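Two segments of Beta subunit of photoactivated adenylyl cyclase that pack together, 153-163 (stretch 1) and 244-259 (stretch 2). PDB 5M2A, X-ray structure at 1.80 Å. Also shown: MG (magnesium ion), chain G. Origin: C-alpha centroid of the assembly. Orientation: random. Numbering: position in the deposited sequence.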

# COMPACT_ATOMS: atom_id res chain seq x y z
N GLU A 153 14.90 -13.37 -8.38
CA GLU A 153 14.70 -14.62 -7.66
C GLU A 153 14.30 -14.29 -6.22
O GLU A 153 15.06 -13.63 -5.50
CB GLU A 153 15.99 -15.45 -7.69
CG GLU A 153 16.35 -15.94 -9.08
CD GLU A 153 17.85 -16.20 -9.26
OE1 GLU A 153 18.67 -15.47 -8.66
OE2 GLU A 153 18.20 -17.14 -10.01
N LYS A 154 13.11 -14.73 -5.80
CA LYS A 154 12.63 -14.39 -4.47
C LYS A 154 12.02 -15.60 -3.80
O LYS A 154 11.40 -16.46 -4.44
CB LYS A 154 11.54 -13.29 -4.51
CG LYS A 154 12.01 -11.91 -4.94
CD LYS A 154 12.87 -11.26 -3.88
CE LYS A 154 12.92 -9.74 -4.04
NZ LYS A 154 13.94 -9.16 -3.14
N ILE A 155 12.16 -15.63 -2.48
CA ILE A 155 11.35 -16.49 -1.63
C ILE A 155 10.11 -15.70 -1.28
O ILE A 155 10.21 -14.57 -0.77
CB ILE A 155 12.10 -16.92 -0.36
CG1 ILE A 155 13.30 -17.79 -0.75
CG2 ILE A 155 11.16 -17.66 0.61
CD1 ILE A 155 14.22 -18.16 0.42
N ILE A 156 8.94 -16.26 -1.57
CA ILE A 156 7.68 -15.61 -1.25
C ILE A 156 7.14 -16.23 0.03
O ILE A 156 7.13 -17.45 0.17
CB ILE A 156 6.67 -15.75 -2.41
CG1 ILE A 156 7.29 -15.20 -3.70
CG2 ILE A 156 5.39 -15.00 -2.10
CD1 ILE A 156 7.52 -13.69 -3.68
N PHE A 157 6.69 -15.37 0.94
CA PHE A 157 6.20 -15.76 2.25
C PHE A 157 4.72 -15.41 2.32
O PHE A 157 4.33 -14.29 1.96
CB PHE A 157 7.04 -15.01 3.31
CG PHE A 157 6.49 -15.06 4.73
CD1 PHE A 157 5.37 -14.33 5.09
CD2 PHE A 157 7.19 -15.76 5.72
CE1 PHE A 157 4.89 -14.36 6.41
CE2 PHE A 157 6.71 -15.78 7.04
CZ PHE A 157 5.57 -15.08 7.38
N PHE A 158 3.88 -16.35 2.76
CA PHE A 158 2.49 -16.07 3.09
C PHE A 158 2.20 -16.68 4.45
O PHE A 158 2.53 -17.85 4.67
CB PHE A 158 1.51 -16.66 2.07
CG PHE A 158 1.29 -15.82 0.85
CD1 PHE A 158 0.46 -14.72 0.90
CD2 PHE A 158 1.88 -16.14 -0.35
CE1 PHE A 158 0.24 -13.94 -0.22
CE2 PHE A 158 1.67 -15.37 -1.48
CZ PHE A 158 0.84 -14.27 -1.42
N SER A 159 1.61 -15.91 5.35
CA SER A 159 1.15 -16.46 6.62
C SER A 159 -0.24 -15.91 6.91
O SER A 159 -0.53 -14.76 6.59
CB SER A 159 2.11 -16.12 7.76
OG SER A 159 2.16 -14.73 8.02
N ASP A 160 -1.10 -16.74 7.51
CA ASP A 160 -2.42 -16.25 7.86
C ASP A 160 -2.93 -16.98 9.09
O ASP A 160 -2.27 -17.87 9.62
CB ASP A 160 -3.40 -16.36 6.67
CG ASP A 160 -3.90 -17.75 6.43
OD1 ASP A 160 -3.36 -18.71 7.00
OD2 ASP A 160 -4.87 -17.88 5.65
N ILE A 161 -4.12 -16.61 9.52
CA ILE A 161 -4.63 -16.98 10.83
C ILE A 161 -5.48 -18.23 10.72
O ILE A 161 -6.40 -18.30 9.90
CB ILE A 161 -5.45 -15.82 11.43
CG1 ILE A 161 -4.54 -14.61 11.64
CG2 ILE A 161 -6.12 -16.26 12.70
CD1 ILE A 161 -5.26 -13.38 12.19
N LEU A 162 -5.19 -19.22 11.57
CA LEU A 162 -5.96 -20.46 11.58
C LEU A 162 -7.39 -20.21 12.04
O LEU A 162 -7.62 -19.49 13.01
CB LEU A 162 -5.30 -21.48 12.52
CG LEU A 162 -5.99 -22.84 12.59
CD1 LEU A 162 -5.81 -23.58 11.27
CD2 LEU A 162 -5.45 -23.66 13.75
N ALA A 163 -8.34 -20.84 11.34
CA ALA A 163 -9.77 -20.73 11.67
C ALA A 163 -10.24 -19.28 11.70
O ALA A 163 -11.11 -18.92 12.51
CB ALA A 163 -10.09 -21.43 12.99
N LEU A 244 -6.43 -17.74 21.23
CA LEU A 244 -6.88 -18.64 20.18
C LEU A 244 -6.15 -18.43 18.87
O LEU A 244 -6.63 -18.87 17.83
CB LEU A 244 -8.38 -18.47 19.92
CG LEU A 244 -9.49 -19.13 20.73
CD1 LEU A 244 -9.03 -19.75 22.04
CD2 LEU A 244 -10.59 -18.12 20.93
N LEU A 245 -4.99 -17.74 18.90
CA LEU A 245 -4.32 -17.28 17.69
C LEU A 245 -3.20 -18.25 17.29
O LEU A 245 -2.20 -18.40 18.01
CB LEU A 245 -3.79 -15.86 17.89
CG LEU A 245 -2.94 -15.21 16.78
CD1 LEU A 245 -3.70 -15.13 15.46
CD2 LEU A 245 -2.47 -13.81 17.22
N TYR A 246 -3.38 -18.89 16.13
CA TYR A 246 -2.44 -19.78 15.49
C TYR A 246 -2.21 -19.34 14.05
O TYR A 246 -3.06 -18.67 13.44
CB TYR A 246 -2.94 -21.23 15.46
CG TYR A 246 -3.28 -21.81 16.80
CD1 TYR A 246 -4.43 -21.42 17.48
CD2 TYR A 246 -2.48 -22.80 17.37
CE1 TYR A 246 -4.75 -21.97 18.70
CE2 TYR A 246 -2.81 -23.36 18.59
CZ TYR A 246 -3.94 -22.93 19.25
OH TYR A 246 -4.25 -23.49 20.46
N THR A 247 -1.08 -19.74 13.49
CA THR A 247 -0.79 -19.36 12.12
C THR A 247 -0.38 -20.59 11.31
O THR A 247 0.02 -21.62 11.87
CB THR A 247 0.30 -18.27 12.06
OG1 THR A 247 0.39 -17.73 10.74
CG2 THR A 247 1.65 -18.83 12.46
N GLY A 248 -0.54 -20.49 10.00
CA GLY A 248 0.07 -21.42 9.06
C GLY A 248 0.87 -20.61 8.09
O GLY A 248 0.52 -19.46 7.77
N ILE A 249 2.00 -21.15 7.63
CA ILE A 249 2.91 -20.38 6.80
C ILE A 249 3.31 -21.20 5.60
O ILE A 249 3.61 -22.39 5.73
CB ILE A 249 4.16 -19.92 7.59
CG1 ILE A 249 3.70 -19.10 8.81
CG2 ILE A 249 5.09 -19.10 6.71
CD1 ILE A 249 4.79 -18.73 9.80
N GLY A 250 3.32 -20.58 4.43
CA GLY A 250 3.84 -21.20 3.21
C GLY A 250 4.98 -20.38 2.64
O GLY A 250 4.95 -19.14 2.70
N LEU A 251 5.98 -21.06 2.10
CA LEU A 251 7.09 -20.39 1.44
C LEU A 251 7.32 -21.01 0.07
O LEU A 251 7.26 -22.24 -0.09
CB LEU A 251 8.38 -20.51 2.24
CG LEU A 251 8.38 -20.16 3.73
CD1 LEU A 251 9.72 -20.54 4.31
CD2 LEU A 251 8.10 -18.69 3.94
N SER A 252 7.64 -20.17 -0.91
CA SER A 252 7.97 -20.67 -2.23
C SER A 252 9.21 -19.93 -2.72
O SER A 252 9.64 -18.94 -2.11
CB SER A 252 6.83 -20.49 -3.22
OG SER A 252 6.62 -19.11 -3.46
N TYR A 253 9.79 -20.44 -3.79
CA TYR A 253 10.97 -19.82 -4.38
C TYR A 253 10.83 -19.83 -5.89
O TYR A 253 10.49 -20.86 -6.47
CB TYR A 253 12.25 -20.56 -3.98
CG TYR A 253 13.49 -20.02 -4.65
CD1 TYR A 253 13.94 -18.74 -4.37
CD2 TYR A 253 14.20 -20.79 -5.55
CE1 TYR A 253 15.08 -18.24 -4.97
CE2 TYR A 253 15.35 -20.29 -6.15
CZ TYR A 253 15.78 -19.02 -5.86
OH TYR A 253 16.92 -18.52 -6.46
N GLY A 254 11.12 -18.71 -6.53
CA GLY A 254 11.06 -18.72 -7.98
C GLY A 254 11.31 -17.35 -8.54
O GLY A 254 11.59 -16.39 -7.82
N HIS A 255 11.20 -17.29 -9.87
CA HIS A 255 11.30 -16.05 -10.63
C HIS A 255 10.02 -15.25 -10.46
O HIS A 255 8.93 -15.76 -10.70
CB HIS A 255 11.52 -16.35 -12.11
CG HIS A 255 12.73 -17.17 -12.38
ND1 HIS A 255 13.55 -17.63 -11.38
CD2 HIS A 255 13.27 -17.61 -13.54
CE1 HIS A 255 14.54 -18.32 -11.91
NE2 HIS A 255 14.39 -18.33 -13.22
N VAL A 256 10.16 -14.00 -10.05
CA VAL A 256 9.02 -13.11 -9.94
C VAL A 256 9.41 -11.78 -10.54
O VAL A 256 10.57 -11.36 -10.43
CB VAL A 256 8.52 -12.94 -8.49
CG1 VAL A 256 8.02 -14.27 -7.93
CG2 VAL A 256 9.62 -12.38 -7.61
N ILE A 257 8.47 -11.15 -11.21
CA ILE A 257 8.66 -9.80 -11.72
C ILE A 257 8.29 -8.84 -10.60
O ILE A 257 7.22 -8.96 -10.00
CB ILE A 257 7.80 -9.56 -12.96
CG1 ILE A 257 8.18 -10.57 -14.05
CG2 ILE A 257 7.98 -8.12 -13.47
CD1 ILE A 257 7.29 -10.49 -15.27
N GLU A 258 9.19 -7.91 -10.29
CA GLU A 258 8.97 -6.94 -9.23
C GLU A 258 9.00 -5.54 -9.83
O GLU A 258 9.91 -5.22 -10.60
CB GLU A 258 10.03 -7.06 -8.12
CG GLU A 258 9.92 -5.96 -7.07
CD GLU A 258 10.62 -6.30 -5.76
OE1 GLU A 258 9.94 -6.32 -4.70
OE2 GLU A 258 11.85 -6.55 -5.78
N GLY A 259 8.00 -4.74 -9.51
CA GLY A 259 7.97 -3.39 -10.03
C GLY A 259 6.58 -2.78 -9.99
O GLY A 259 5.65 -3.33 -9.40
MG MG G . -7.09 -17.56 7.58
O HOH W 1 13.51 -6.65 -3.51
O HOH W 2 -6.06 -18.80 15.06
O HOH W 3 -8.15 -19.42 7.60

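The two stretches are neighbouring antiparallel strands of one β-sheet, held by a continuous ladder of backbone hydrogen bonds and by side chains packed on both faces. Their directions differ by 161°, and together they bury 1042 Å².

The ladder is regular. Lys154, Ile156, Phe158 and Asp160 pair with Gly254, Ser252, Gly250 and Gly248, and each pair exchanges two hydrogen bonds. At one end, Lys154 N donates to Gly254 O at 3.0 Å. In the middle, Ile156 N reaches Ser252 O at 2.8 Å, and Gly250 N reaches Phe158 O at 2.9 Å. The Asp160 pair is longer, with Asp160 N to Gly248 O and Gly248 N to Asp160 O both at 3.2 Å. Here the hydroxyl of Thr247 adds a bond, from OG1 to Asp160 O at 2.9 Å. Leu162 N then donates to Tyr246 O at 2.9 Å, extending the contact past the paired residues. Between these bonds, CA-H groups approach carbonyls, as in Ile155 CA to Ser252 O at 3.0 Å.

The face carrying Ile155, Phe157, Ser159 and Ile161 is largely apolar. Phe157 CD2 lies 3.5 Å from Leu251 CD2. The same ring receives an off-centre CH-pi contact from Ile249, whose CG2 is 4.2 Å from the centroid of the Phe157 ring. Ile155 CG1 packs on Tyr253 CD1 at 3.8 Å, and Ile161 CG2 meets Leu245 CD1 at 3.8 Å. Ile155, Phe157, Ile161, Leu245, Ile249 and Leu251 are buried, and their apolar side chains fill space without needing polar partners; Tyr253 is partly exposed and also carries a hydroxyl. Ser159 is smaller; its CB rests 3.5 Å from Ile249 CG1, and its OG is hydrogen-bonded elsewhere in the structure. Toward the exposed end, Glu153 CB lies 3.4 Å from Tyr253 OH.

The other face carries Lys154, Ile156, Phe158 and Asp160. Three of their four partners are glycines, which add no side chain here. The fourth, Ser252, is compact, with OG 3.5 Å from Ile156 CB. Val256 supplies apolar cover, its CG2 lying 3.6 Å from Lys154 CG. Lys154 NZ and Glu258 OE2 carry opposite charges but stand 4.3 Å apart, too far for a salt bridge. Water 1 links them, accepting from Lys154 NZ at 2.6 Å and donating to Glu258 OE2 at 2.8 Å.

At the Leu162 end, water 2 lies 2.7 Å from Leu162 O and accepts from Tyr246 N at 2.9 Å. The magnesium ion is bound by Ile161 O at 2.5 Å.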